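Local structure of glycosyl hydrolases family 31 family protein (Aspergillus niger, 6DRU) at residues S490-L495 against Y541-A546; T514-G519 against R555-R560; K185-I190 against Y218-A223. The protein hydrolyses xyloglucan oligosaccharides, releasing alpha-xylose from their non-reducing terminal glucose. All blocks are in the same frame, centred on the assembly; numbering follows the deposited sequence.

In the fold
Contacts 1 and 2 lie in the TIM-barrel domain with centres 9 Å apart, and their segments alternate along the chain. They meet directly: Ser490 OG is 2.7 Å from Gly518 O and Tyr541 OH is 2.8 Å from Thr556 OG1, both probable hydrogen bonds. Contact 2 reaches the xylose pocket, where the side chain of Asp516 is about 5 Å from that of Asp487, assigned as proton donor, and the side chain of His557 about 7 Å from that of Asp395, assigned to the active site. Contact 1 backs this region from the helix layer. Contact 3 belongs to a beta sheet across the chain, its centre 36 and 35 Å from those of contacts 1 and 2.

Contact 1: residues S490-L495 against Y541-A546; sequences SVWDTL and YVRWLA. With NAG (2-acetamido-2-deoxy-beta-D-glucopyranose), chain E.
The indole of Trp544 carries Leu495 over one face: methyl CD1 stands 3.6 Å from the centroid of the five-membered ring and only 4° off its normal, a CH-pi contact made from almost straight above. Leu495 CB is 4.0 Å from Trp544 CE3 of the six-membered ring. At the indole edge, near its plane, Thr494 CG2 comes to 3.6 Å from Trp544 CH2, and Val491 O approaches CZ3 obliquely at 3.8 Å. The second indole, Trp492, is met at its edge instead: Arg543 CG lies in the ring plane, 3.5 Å from Trp492 CH2, while the guanidinium further out is turned 68° from the ring.

These residues join two successive helices of the (beta/alpha)8 barrel: helix 492-508, which follows strand 481-484, and helix 535-548, which comes after strand 513-514. Val491 is at the N-cap position of the first, and the Trp544 ring packs against that helix's first turn. The Leu495 and Trp544 side chains slide past each other in opposite directions. No hydrogen bond spans the segments, so the joint rests on packing.

The polar ends of the same side chains find partners outside. Arg543 NH2 bonds to Ala696 O, in the stretch covered by the C-terminal domain family, and Thr494 OG1 bonds to Thr489 OG1. The Trp492 ring also meets that of Trp528, their planes inclined at about 60°. On helix 492-508 the neighbouring Asp493 takes no part in the helix contact but lies beside a sugar: its OD1 is 3.3 Å from C5 of an N-acetylglucosamine belonging to a protein-attached glycan, and a mannose also touches Asp493.

Contact 2: residues T514-G519 against R555-R560; sequences TVDAGG and RTHGSR. With XYS (alpha-D-xylopyranose), chain N; BGC (beta-D-glucopyranose), chain F; BGC (beta-D-glucopyranose), chain B.
Asp516 and His557 lie side by side and point the same way, Asp516 OD1 coming to the edge of the imidazole, 3.1 Å from His557 CD2, with carboxylate and ring planes 82° apart. Both belong to loops that follow strands 513-514 and 554-555 of the TIM barrel; His557 lines the xylose pocket, and Asp516 stands next to His557. His557 NE2 donates to O4 of the bound xylose at 3.1 Å and is also hydrogen-bonded to its O3 at 3.0 Å, the donor there not being settled. Two residues on, Ser559 OG bonds to O2 of a glucose unit at 3.1 Å.

The other oxygen of Asp516 is gripped by Arg555. OD2 forms a salt bridge with Arg555 NH1 at 2.7 Å and also takes NH2 at 2.8 Å; both hydrogen bonds are weak and bent, since two N-H groups share one oxygen, and the carboxylate and guanidinium planes are 65° apart. His557 CB lies over one guanidinium face, and Trp484, a pocket residue, makes a cation-pi contact with Arg555.

Behind this shell, a type II turn from Asp516 to Gly519 sets the course of the first loop, with Gly518 taking a positive phi at its third position. Arg560, its chain bent at chi2, brings a guanidinium over the turn: Gly518 O lies over one of its faces and Gly519 O at its edge. The bond from Arg560 NH1 to Gly519 O is nearly straight (168°). At the far end, a water that bonds to Thr514 OG1, itself also bonded to Phe553 O, accepts from Arg555 N at 3.2 Å.

Contact 3: residues K185-I190 against Y218-A223; sequences KGYAFI and YVIVAA
Five backbone hydrogen bonds tie Gly186-Ile190 to Val219-Ala223. Ala188 and Val221 form a hydrogen-bonded antiparallel pair, with Ala188 N to Val221 O at 2.8 Å and Val221 N to Ala188 O at 3.0 Å; Ile190 and Val219 repeat the pattern. The ladder ends at Gly186, where Ala223 N reaches its carbonyl O at 2.8 Å, almost straight at the hydrogen but from above the carbonyl plane. Between these rungs are the non-hydrogen-bonded pairs Tyr187-Ala222 and Phe189-Ile220, where CA-H...O contacts fill in, such as Phe189 CA to Val219 O at 3.4 Å.

The aromatic contact pairs Phe189 with Tyr218. Their planes are 21° apart and slid so far that the rings barely overlap, the centroids being 5.1 Å apart; the touching atoms are Phe189 CE2 and Tyr218 CD1. Phe141 meets both rings edge-to-face.

Among the other apolar contacts, Ile220 CD1 approaches Tyr187 CD2 obliquely at 4.0 Å on the face that carries Tyr187, Phe189, Ile220 and Ala222, while the hydroxyl of that tyrosine bonds to Glu147 OE1. Ala188, Ile190, Val219 and Val221 point to the other face, where helix 228-239 covers Ala188, Ile190 and Val221.

Strands 187-190 and 218-222 run at 167° to each other as adjacent interior strands of a mixed sheet. The chain between them passes through strands 197-201 and 205-213 of a second sheet, and Phe208 from that sheet packs on Phe189, as in the layered beta-sandwich of the N-terminal domain of family 31 glycosidases.

Contact 1: residues S490-L495 against Y541-A546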
loop_
_atom_site.group_PDB
_atom_site.type_symbol
_atom_site.label_atom_id
_atom_site.label_comp_id
_atom_site.label_asym_id
_atom_site.label_seq_id
_atom_site.Cartn_x
_atom_site.Cartn_y
_atom_site.Cartn_z
ATOM N N SER A 490 -7.566 22.424 35.416
ATOM C CA SER A 490 -7.361 23.398 36.490
ATOM C C SER A 490 -7.194 22.669 37.825
ATOM O O SER A 490 -8.078 22.646 38.683
ATOM C CB SER A 490 -8.514 24.393 36.530
ATOM O OG SER A 490 -8.594 25.132 35.324
ATOM N N VAL A 491 -6.018 22.064 37.986
ATOM C CA VAL A 491 -5.631 21.387 39.218
ATOM C C VAL A 491 -4.183 21.745 39.525
ATOM O O VAL A 491 -3.476 22.336 38.706
ATOM C CB VAL A 491 -5.799 19.855 39.134
ATOM C CG1 VAL A 491 -7.271 19.479 39.117
ATOM C CG2 VAL A 491 -5.085 19.307 37.910
ATOM N N TRP A 492 -3.744 21.371 40.730
ATOM C CA TRP A 492 -2.410 21.753 41.185
ATOM C C TRP A 492 -1.319 21.049 40.389
ATOM O O TRP A 492 -0.310 21.669 40.033
ATOM C CB TRP A 492 -2.259 21.466 42.678
ATOM C CG TRP A 492 -2.937 22.479 43.536
ATOM C CD1 TRP A 492 -4.137 22.350 44.169
ATOM C CD2 TRP A 492 -2.455 23.791 43.851
ATOM N NE1 TRP A 492 -4.431 23.500 44.863
ATOM C CE2 TRP A 492 -3.414 24.400 44.683
ATOM C CE3 TRP A 492 -1.302 24.508 43.512
ATOM C CZ2 TRP A 492 -3.258 25.692 45.180
ATOM C CZ3 TRP A 492 -1.150 25.791 44.005
ATOM C CH2 TRP A 492 -2.122 26.369 44.831
ATOM N N ASP A 493 -1.500 19.757 40.103
ATOM C CA ASP A 493 -0.469 19.010 39.392
ATOM C C ASP A 493 -0.203 19.593 38.011
ATOM O O ASP A 493 0.937 19.558 37.531
ATOM C CB ASP A 493 -0.868 17.538 39.282
ATOM C CG ASP A 493 0.225 16.680 38.670
ATOM O OD1 ASP A 493 1.410 16.882 39.014
ATOM O OD2 ASP A 493 -0.102 15.800 37.845
ATOM N N THR A 494 -1.234 20.137 37.361
ATOM C CA THR A 494 -1.057 20.704 36.029
ATOM C C THR A 494 -0.126 21.909 36.057
ATOM O O THR A 494 0.708 22.081 35.161
ATOM C CB THR A 494 -2.413 21.088 35.441
ATOM O OG1 THR A 494 -3.214 19.914 35.267
ATOM C CG2 THR A 494 -2.239 21.777 34.106
ATOM N N LEU A 495 -0.250 22.753 37.082
ATOM C CA LEU A 495 0.605 23.932 37.165
ATOM C C LEU A 495 2.077 23.549 37.241
ATOM O O LEU A 495 2.931 24.254 36.692
ATOM C CB LEU A 495 0.202 24.778 38.374
ATOM C CG LEU A 495 1.173 25.861 38.845
ATOM C CD1 LEU A 495 1.226 26.997 37.845
ATOM C CD2 LEU A 495 0.770 26.372 40.216
ATOM N N TYR A 541 -5.678 29.717 41.507
ATOM C CA TYR A 541 -5.610 30.733 40.463
ATOM C C TYR A 541 -4.608 31.826 40.810
ATOM O O TYR A 541 -3.857 32.286 39.943
ATOM C CB TYR A 541 -6.991 31.340 40.218
ATOM C CG TYR A 541 -6.976 32.404 39.145
ATOM C CD1 TYR A 541 -6.970 32.058 37.801
ATOM C CD2 TYR A 541 -6.951 33.754 39.473
ATOM C CE1 TYR A 541 -6.946 33.025 36.814
ATOM C CE2 TYR A 541 -6.927 34.727 38.493
ATOM C CZ TYR A 541 -6.925 34.356 37.165
ATOM O OH TYR A 541 -6.903 35.318 36.183
ATOM N N VAL A 542 -4.582 32.261 42.072
ATOM C CA VAL A 542 -3.673 33.335 42.460
ATOM C C VAL A 542 -2.225 32.870 42.364
ATOM O O VAL A 542 -1.342 33.626 41.941
ATOM C CB VAL A 542 -4.025 33.845 43.869
ATOM C CG1 VAL A 542 -2.939 34.770 44.391
ATOM C CG2 VAL A 542 -5.363 34.567 43.842
ATOM N N ARG A 543 -1.960 31.615 42.735
ATOM C CA ARG A 543 -0.632 31.049 42.519
ATOM C C ARG A 543 -0.295 31.002 41.034
ATOM O O ARG A 543 0.827 31.331 40.629
ATOM C CB ARG A 543 -0.550 29.649 43.127
ATOM C CG ARG A 543 -0.691 29.599 44.639
ATOM C CD ARG A 543 0.483 30.269 45.326
ATOM N NE ARG A 543 0.561 29.903 46.735
ATOM C CZ ARG A 543 1.486 30.357 47.573
ATOM N NH1 ARG A 543 2.418 31.196 47.142
ATOM N NH2 ARG A 543 1.483 29.969 48.841
ATOM N N TRP A 544 -1.262 30.597 40.208
ATOM C CA TRP A 544 -1.028 30.465 38.773
ATOM C C TRP A 544 -0.861 31.829 38.113
ATOM O O TRP A 544 0.059 32.035 37.314
ATOM C CB TRP A 544 -2.185 29.690 38.142
ATOM C CG TRP A 544 -1.825 28.893 36.927
ATOM C CD1 TRP A 544 -0.992 29.267 35.915
ATOM C CD2 TRP A 544 -2.299 27.583 36.595
ATOM N NE1 TRP A 544 -0.916 28.269 34.972
ATOM C CE2 TRP A 544 -1.710 27.224 35.367
ATOM C CE3 TRP A 544 -3.164 26.677 37.218
ATOM C CZ2 TRP A 544 -1.957 26.001 34.751
ATOM C CZ3 TRP A 544 -3.409 25.464 36.604
ATOM C CH2 TRP A 544 -2.807 25.136 35.385
ATOM N N LEU A 545 -1.754 32.772 38.432
ATOM C CA LEU A 545 -1.674 34.110 37.852
ATOM C C LEU A 545 -0.360 34.793 38.212
ATOM O O LEU A 545 0.199 35.544 37.406
ATOM C CB LEU A 545 -2.869 34.947 38.320
ATOM C CG LEU A 545 -3.192 36.281 37.636
ATOM C CD1 LEU A 545 -2.358 37.430 38.190
ATOM C CD2 LEU A 545 -3.014 36.166 36.131
ATOM N N ALA A 546 0.144 34.548 39.424
ATOM C CA ALA A 546 1.419 35.132 39.826
ATOM C C ALA A 546 2.560 34.618 38.957
ATOM O O ALA A 546 3.486 35.367 38.627
ATOM C CB ALA A 546 1.689 34.838 41.301
HETATM C C1 NAG E . 3.639 13.803 40.224
HETATM C C2 NAG E . 3.473 12.326 39.931
HETATM C C3 NAG E . 2.090 11.981 39.519
HETATM C C4 NAG E . 1.072 12.572 40.471
HETATM C C5 NAG E . 1.330 14.049 40.659
HETATM C C6 NAG E . 0.356 14.614 41.671
HETATM C C7 NAG E . 5.474 11.105 39.167
HETATM C C8 NAG E . 6.420 10.714 38.051
HETATM N N2 NAG E . 4.371 11.953 38.895
HETATM O O3 NAG E . 1.968 10.579 39.437
HETATM O O4 NAG E . -0.218 12.394 39.939
HETATM O O5 NAG E . 2.645 14.238 41.117
HETATM O O6 NAG E . 0.511 13.942 42.902
HETATM O O7 NAG E . 5.660 10.694 40.295
#

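Contact 2: residues T514-G519 against R555-R560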
loop_
_atom_site.group_PDB
_atom_site.type_symbol
_atom_site.label_atom_id
_atom_site.label_comp_id
_atom_site.label_asym_id
_atom_site.label_seq_id
_atom_site.Cartn_x
_atom_site.Cartn_y
_atom_site.Cartn_z
ATOM N N THR A 514 3.723 30.762 26.441
ATOM C CA THR A 514 2.854 31.180 27.536
ATOM C C THR A 514 1.880 30.050 27.858
ATOM O O THR A 514 1.907 28.986 27.236
ATOM C CB THR A 514 2.131 32.481 27.177
ATOM O OG1 THR A 514 1.053 32.708 28.094
ATOM C CG2 THR A 514 1.617 32.426 25.746
ATOM N N VAL A 515 1.014 30.293 28.845
ATOM C CA VAL A 515 0.036 29.319 29.316
ATOM C C VAL A 515 -1.307 30.017 29.502
ATOM O O VAL A 515 -1.439 31.228 29.306
ATOM C CB VAL A 515 0.459 28.652 30.642
ATOM C CG1 VAL A 515 1.569 27.656 30.420
ATOM C CG2 VAL A 515 0.863 29.707 31.662
ATOM N N ASP A 516 -2.308 29.235 29.902
ATOM C CA ASP A 516 -3.584 29.759 30.378
ATOM C C ASP A 516 -3.505 29.889 31.894
ATOM O O ASP A 516 -3.417 28.882 32.606
ATOM C CB ASP A 516 -4.738 28.847 29.969
ATOM C CG ASP A 516 -5.050 28.927 28.491
ATOM O OD1 ASP A 516 -5.949 28.187 28.038
ATOM O OD2 ASP A 516 -4.368 29.694 27.778
ATOM N N ALA A 517 -3.533 31.126 32.389
ATOM C CA ALA A 517 -3.466 31.360 33.826
ATOM C C ALA A 517 -4.661 30.733 34.529
ATOM O O ALA A 517 -5.804 31.154 34.328
ATOM C CB ALA A 517 -3.395 32.858 34.127
ATOM N N GLY A 518 -4.405 29.718 35.351
ATOM C CA GLY A 518 -5.448 29.024 36.071
ATOM C C GLY A 518 -5.918 27.735 35.437
ATOM O O GLY A 518 -6.844 27.110 35.966
ATOM N N GLY A 519 -5.307 27.311 34.333
ATOM C CA GLY A 519 -5.780 26.150 33.608
ATOM C C GLY A 519 -6.935 26.503 32.690
ATOM O O GLY A 519 -7.440 27.626 32.667
ATOM N N ARG A 555 -0.876 36.100 30.193
ATOM C CA ARG A 555 -2.233 36.010 29.672
ATOM C C ARG A 555 -3.045 35.061 30.538
ATOM O O ARG A 555 -2.574 33.974 30.887
ATOM C CB ARG A 555 -2.243 35.537 28.212
ATOM C CG ARG A 555 -3.564 34.925 27.763
ATOM C CD ARG A 555 -3.534 34.539 26.290
ATOM N NE ARG A 555 -4.566 33.559 25.954
ATOM C CZ ARG A 555 -4.410 32.246 26.082
ATOM N NH1 ARG A 555 -3.263 31.765 26.538
ATOM N NH2 ARG A 555 -5.392 31.414 25.758
ATOM N N THR A 556 -4.260 35.478 30.880
ATOM C CA THR A 556 -5.208 34.646 31.604
ATOM C C THR A 556 -6.309 34.192 30.656
ATOM O O THR A 556 -6.716 34.936 29.757
ATOM C CB THR A 556 -5.803 35.397 32.800
ATOM O OG1 THR A 556 -6.733 34.548 33.486
ATOM C CG2 THR A 556 -6.506 36.675 32.350
ATOM N N HIS A 557 -6.782 32.967 30.861
ATOM C CA HIS A 557 -7.789 32.359 30.002
ATOM C C HIS A 557 -8.245 31.065 30.657
ATOM O O HIS A 557 -7.515 30.465 31.450
ATOM C CB HIS A 557 -7.239 32.087 28.595
ATOM C CG HIS A 557 -8.211 31.402 27.686
ATOM N ND1 HIS A 557 -9.404 31.975 27.303
ATOM C CD2 HIS A 557 -8.169 30.188 27.089
ATOM C CE1 HIS A 557 -10.054 31.146 26.508
ATOM N NE2 HIS A 557 -9.327 30.053 26.361
ATOM N N GLY A 558 -9.459 30.651 30.327
ATOM C CA GLY A 558 -9.974 29.391 30.822
ATOM C C GLY A 558 -11.478 29.331 30.712
ATOM O O GLY A 558 -12.150 30.320 30.421
ATOM N N SER A 559 -12.000 28.130 30.950
ATOM C CA SER A 559 -13.436 27.869 30.976
ATOM C C SER A 559 -13.796 27.572 32.430
ATOM O O SER A 559 -13.701 26.433 32.890
ATOM C CB SER A 559 -13.810 26.717 30.046
ATOM O OG SER A 559 -15.216 26.553 29.970
ATOM N N ARG A 560 -14.205 28.609 33.150
ATOM C CA ARG A 560 -14.448 28.512 34.580
ATOM C C ARG A 560 -15.867 28.035 34.868
ATOM O O ARG A 560 -16.766 28.123 34.029
ATOM C CB ARG A 560 -14.216 29.866 35.256
ATOM C CG ARG A 560 -12.873 30.504 34.942
ATOM C CD ARG A 560 -11.739 29.808 35.672
ATOM N NE ARG A 560 -10.453 30.432 35.384
ATOM C CZ ARG A 560 -9.519 29.893 34.606
ATOM N NH1 ARG A 560 -9.723 28.706 34.050
ATOM N NH2 ARG A 560 -8.378 30.534 34.397
HETATM C C1 XYS N . -9.790 25.323 22.247
HETATM C C2 XYS N . -8.718 26.249 22.772
HETATM C C3 XYS N . -9.300 27.102 23.876
HETATM C C4 XYS N . -10.552 27.793 23.379
HETATM C C5 XYS N . -11.487 26.767 22.778
HETATM O O1 XYS N . -10.262 24.513 23.298
HETATM O O2 XYS N . -7.639 25.493 23.267
HETATM O O3 XYS N . -8.357 28.067 24.279
HETATM O O4 XYS N . -11.191 28.433 24.457
HETATM O O5 XYS N . -10.847 26.089 21.718
HETATM C C2 BGC F . -14.786 23.389 27.679
HETATM C C3 BGC F . -14.613 22.682 26.380
HETATM C C4 BGC F . -14.161 21.232 26.622
HETATM C C5 BGC F . -15.080 20.567 27.603
HETATM C C6 BGC F . -14.577 19.160 27.896
HETATM C C1 BGC F . -15.719 22.576 28.540
HETATM O O2 BGC F . -15.347 24.703 27.458
HETATM O O3 BGC F . -13.663 23.345 25.625
HETATM O O4 BGC F . -14.196 20.512 25.412
HETATM O O5 BGC F . -15.112 21.309 28.806
HETATM O O6 BGC F . -15.513 18.488 28.708
HETATM C C2 BGC B . -17.608 21.235 32.578
HETATM C C3 BGC B . -16.524 21.571 31.614
HETATM C C4 BGC B . -17.005 22.658 30.638
HETATM C C5 BGC B . -17.569 23.818 31.408
HETATM C C6 BGC B . -18.074 24.875 30.433
HETATM C C1 BGC B . -18.104 22.503 33.233
HETATM O O1 BGC B . -19.097 22.191 34.153
HETATM O O2 BGC B . -17.094 20.332 33.581
HETATM O O3 BGC B . -16.178 20.431 30.911
HETATM O O4 BGC B . -15.929 23.107 29.844
HETATM O O5 BGC B . -18.635 23.379 32.231
HETATM O O6 BGC B . -19.477 24.789 30.321
HETATM O O HOH W 1 0.486 33.264 30.653
#

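Contact 3: residues K185-I190 against Y218-A223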
loop_
_atom_site.group_PDB
_atom_site.type_symbol
_atom_site.label_atom_id
_atom_site.label_comp_id
_atom_site.label_asym_id
_atom_site.label_seq_id
_atom_site.Cartn_x
_atom_site.Cartn_y
_atom_site.Cartn_z
ATOM N N LYS A 185 26.349 16.549 25.336
ATOM C CA LYS A 185 27.671 16.304 24.774
ATOM C C LYS A 185 28.215 17.506 24.016
ATOM O O LYS A 185 29.395 17.502 23.650
ATOM C CB LYS A 185 27.640 15.089 23.846
ATOM C CG LYS A 185 27.679 13.759 24.570
ATOM C CD LYS A 185 27.981 12.621 23.613
ATOM C CE LYS A 185 28.026 11.290 24.344
ATOM N NZ LYS A 185 27.905 10.137 23.411
ATOM N N GLY A 186 27.394 18.523 23.774
ATOM C CA GLY A 186 27.849 19.712 23.089
ATOM C C GLY A 186 27.511 19.733 21.614
ATOM O O GLY A 186 28.352 20.096 20.786
ATOM N N TYR A 187 26.287 19.348 21.266
ATOM C CA TYR A 187 25.859 19.446 19.880
ATOM C C TYR A 187 24.342 19.530 19.820
ATOM O O TYR A 187 23.642 19.073 20.726
ATOM C CB TYR A 187 26.364 18.267 19.038
ATOM C CG TYR A 187 25.682 16.945 19.315
ATOM C CD1 TYR A 187 26.126 16.114 20.336
ATOM C CD2 TYR A 187 24.607 16.519 18.542
ATOM C CE1 TYR A 187 25.515 14.901 20.588
ATOM C CE2 TYR A 187 23.986 15.306 18.789
ATOM C CZ TYR A 187 24.445 14.502 19.813
ATOM O OH TYR A 187 23.837 13.295 20.066
ATOM N N ALA A 188 23.850 20.127 18.739
ATOM C CA ALA A 188 22.429 20.202 18.450
ATOM C C ALA A 188 22.157 19.517 17.117
ATOM O O ALA A 188 23.055 19.353 16.287
ATOM C CB ALA A 188 21.937 21.655 18.420
ATOM N N PHE A 189 20.900 19.126 16.918
ATOM C CA PHE A 189 20.512 18.305 15.779
ATOM C C PHE A 189 19.139 18.741 15.294
ATOM O O PHE A 189 18.229 18.944 16.104
ATOM C CB PHE A 189 20.508 16.821 16.171
ATOM C CG PHE A 189 20.308 15.873 15.018
ATOM C CD1 PHE A 189 19.034 15.555 14.574
ATOM C CD2 PHE A 189 21.394 15.275 14.400
ATOM C CE1 PHE A 189 18.848 14.676 13.523
ATOM C CE2 PHE A 189 21.214 14.393 13.350
ATOM C CZ PHE A 189 19.940 14.094 12.911
ATOM N N ILE A 190 18.994 18.885 13.978
ATOM C CA ILE A 190 17.739 19.287 13.354
ATOM C C ILE A 190 17.376 18.252 12.301
ATOM O O ILE A 190 18.122 18.057 11.336
ATOM C CB ILE A 190 17.829 20.683 12.717
ATOM C CG1 ILE A 190 18.254 21.721 13.753
ATOM C CG2 ILE A 190 16.495 21.070 12.090
ATOM C CD1 ILE A 190 18.453 23.106 13.175
ATOM N N TYR A 218 19.135 16.411 7.358
ATOM C CA TYR A 218 19.363 16.808 8.740
ATOM C C TYR A 218 20.621 17.660 8.830
ATOM O O TYR A 218 21.470 17.651 7.934
ATOM C CB TYR A 218 19.454 15.594 9.680
ATOM C CG TYR A 218 20.633 14.667 9.457
ATOM C CD1 TYR A 218 21.866 14.922 10.047
ATOM C CD2 TYR A 218 20.503 13.517 8.691
ATOM C CE1 TYR A 218 22.940 14.071 9.861
ATOM C CE2 TYR A 218 21.572 12.657 8.500
ATOM C CZ TYR A 218 22.787 12.940 9.089
ATOM O OH TYR A 218 23.855 12.092 8.902
ATOM N N VAL A 219 20.723 18.405 9.932
ATOM C CA VAL A 219 21.840 19.302 10.202
ATOM C C VAL A 219 22.328 19.043 11.621
ATOM O O VAL A 219 21.520 18.906 12.546
ATOM C CB VAL A 219 21.442 20.786 10.034
ATOM C CG1 VAL A 219 22.623 21.695 10.328
ATOM C CG2 VAL A 219 20.910 21.047 8.635
ATOM N N ILE A 220 23.647 18.964 11.791
ATOM C CA ILE A 220 24.265 18.784 13.101
ATOM C C ILE A 220 25.257 19.919 13.322
ATOM O O ILE A 220 26.058 20.234 12.434
ATOM C CB ILE A 220 24.945 17.406 13.229
ATOM C CG1 ILE A 220 25.580 17.243 14.612
ATOM C CG2 ILE A 220 25.974 17.190 12.127
ATOM C CD1 ILE A 220 26.096 15.847 14.882
ATOM N N VAL A 221 25.191 20.538 14.499
ATOM C CA VAL A 221 26.051 21.660 14.852
ATOM C C VAL A 221 26.658 21.390 16.222
ATOM O O VAL A 221 25.970 20.916 17.133
ATOM C CB VAL A 221 25.278 22.997 14.836
ATOM C CG1 VAL A 221 24.050 22.922 15.731
ATOM C CG2 VAL A 221 26.185 24.142 15.252
ATOM N N ALA A 222 27.948 21.680 16.362
ATOM C CA ALA A 222 28.691 21.413 17.586
ATOM C C ALA A 222 28.986 22.697 18.352
ATOM O O ALA A 222 29.118 23.777 17.768
ATOM C CB ALA A 222 30.008 20.695 17.279
ATOM N N ALA A 223 29.093 22.564 19.673
ATOM C CA ALA A 223 29.497 23.663 20.537
ATOM C C ALA A 223 30.265 23.096 21.721
ATOM O O ALA A 223 30.113 21.925 22.081
ATOM C CB ALA A 223 28.295 24.483 21.018
#